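Local coordinates for nicotinate-nucleotide--dimethylbenzimidazole phosphoribosyltransferase (Thermus thermophilus HB8, PDB 1WX1), which catalyses the transfer of the phosphoribosyl group of nicotinate mononucleotide to 5,6-dimethylbenzimidazole, giving alpha-ribazole 5'-phosphate for cobalamin biosynthesis, at the interface of chains A and B. Numbering follows the deposited sequence. Chains: chain A/B, nicotinate-nucleotide--dimethylbenzimidazole phosphoribosyltransferase.

The interface of chains A and B. Residues chain A 66-67, 69-70, 73-74; chain B 331-333.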
# COMPACT_ATOMS: atom_id res chain seq x y z
N TYR A 66 14.30 -8.67 -24.16
CA TYR A 66 13.34 -8.04 -25.04
C TYR A 66 14.00 -7.20 -26.13
O TYR A 66 14.99 -6.53 -25.89
CB TYR A 66 12.40 -7.14 -24.23
CG TYR A 66 11.50 -7.89 -23.29
CD1 TYR A 66 10.37 -8.56 -23.77
CD2 TYR A 66 11.77 -7.95 -21.92
CE1 TYR A 66 9.54 -9.27 -22.90
CE2 TYR A 66 10.95 -8.66 -21.05
CZ TYR A 66 9.83 -9.32 -21.55
OH TYR A 66 9.01 -10.02 -20.70
N PRO A 67 13.45 -7.25 -27.36
CA PRO A 67 13.99 -6.48 -28.48
C PRO A 67 13.72 -4.99 -28.26
O PRO A 67 12.71 -4.62 -27.65
CB PRO A 67 13.25 -7.04 -29.68
CG PRO A 67 11.91 -7.41 -29.10
CD PRO A 67 12.30 -8.07 -27.80
N GLU A 69 12.52 -2.71 -30.04
CA GLU A 69 11.23 -2.25 -30.55
C GLU A 69 10.15 -2.17 -29.49
O GLU A 69 9.18 -1.43 -29.65
CB GLU A 69 10.73 -3.18 -31.67
CG GLU A 69 10.54 -4.61 -31.23
CD GLU A 69 10.26 -5.58 -32.36
OE1 GLU A 69 9.32 -5.34 -33.16
OE2 GLU A 69 10.99 -6.58 -32.45
N VAL A 70 10.30 -2.93 -28.41
CA VAL A 70 9.31 -2.94 -27.33
C VAL A 70 9.10 -1.58 -26.67
O VAL A 70 8.00 -1.28 -26.21
CB VAL A 70 9.69 -3.99 -26.26
CG1 VAL A 70 8.74 -3.88 -25.06
CG2 VAL A 70 9.59 -5.40 -26.86
N GLN A 73 6.62 0.21 -28.86
CA GLN A 73 5.36 -0.51 -28.79
C GLN A 73 4.68 -0.27 -27.44
O GLN A 73 3.47 -0.13 -27.37
CB GLN A 73 5.59 -2.00 -29.01
CG GLN A 73 6.27 -2.32 -30.33
CD GLN A 73 6.62 -3.78 -30.45
OE1 GLN A 73 6.90 -4.44 -29.46
NE2 GLN A 73 6.63 -4.29 -31.68
N MET A 74 5.47 -0.20 -26.37
CA MET A 74 4.90 0.03 -25.06
C MET A 74 4.39 1.46 -24.93
O MET A 74 3.40 1.70 -24.25
CB MET A 74 5.92 -0.28 -23.95
CG MET A 74 6.03 -1.77 -23.66
SD MET A 74 4.44 -2.49 -23.13
CE MET A 74 4.16 -1.57 -21.60
N GLY B 331 0.08 -5.64 -29.74
CA GLY B 331 1.08 -5.66 -30.79
C GLY B 331 2.47 -5.44 -30.21
O GLY B 331 3.31 -4.78 -30.82
N VAL B 332 2.71 -5.99 -29.02
CA VAL B 332 4.00 -5.86 -28.36
C VAL B 332 4.79 -7.15 -28.56
O VAL B 332 4.26 -8.25 -28.37
CB VAL B 332 3.82 -5.58 -26.85
CG1 VAL B 332 5.19 -5.58 -26.15
CG2 VAL B 332 3.12 -4.25 -26.66
N SER B 333 6.05 -7.02 -28.94
CA SER B 333 6.90 -8.19 -29.15
C SER B 333 7.27 -8.84 -27.82
O SER B 333 7.47 -8.15 -26.82
CB SER B 333 8.17 -7.80 -29.91
OG SER B 333 7.86 -7.30 -31.20
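B:Val332 sets its two methyls against A:Val70, A:Gln73 and A:Met74 on helix 70-79 of chain A. CG1, anti to its own backbone N (chi1 175°), meets CG1 of A:Val70 at 4.1 Å, the two side chains crossing at about a right angle. The other branch, CG2, lies against CB of A:Gln73 and comes within 4.2 Å of the sulphur SD of A:Met74, a loose contact. Farther along, CG2 of A:Val70 packs near the carbonyl O of B:Ser333, and the ring carbon CG of A:Pro67 meets B:Ser333 CB at 3.8 Å. At the polar rim, A:Gln73 reaches out extended beyond CG and grips B:Ser333 with both ends of its amide. Its OE1 accepts a nearly straight hydrogen bond from the backbone N of B:Ser333 (2.8 Å, 173° at H). That donor sits well out of the carbonyl plane. NE2 gives a longer bond, 3.3 Å, to the hydroxyl OG, which lies close to the amide plane; together the two bonds would hold the amide from turning. That hydroxyl also lies 3.1 Å from the carboxylate OE1 of A:Glu69, to which it can donate. An alanine in place of A:Gln73 would probably leave the B:Ser333 N-H without its acceptor and its hydroxyl without the NE2 donor, and open a gap beside CA of B:Val332. The patch has a twin across the two-fold interface of the deposited assembly: the tail following helix 327-330 of chain B lies over the start of A:70-79, and the patch centre is about 11 Å from A:Glu304, the predicted proton acceptor.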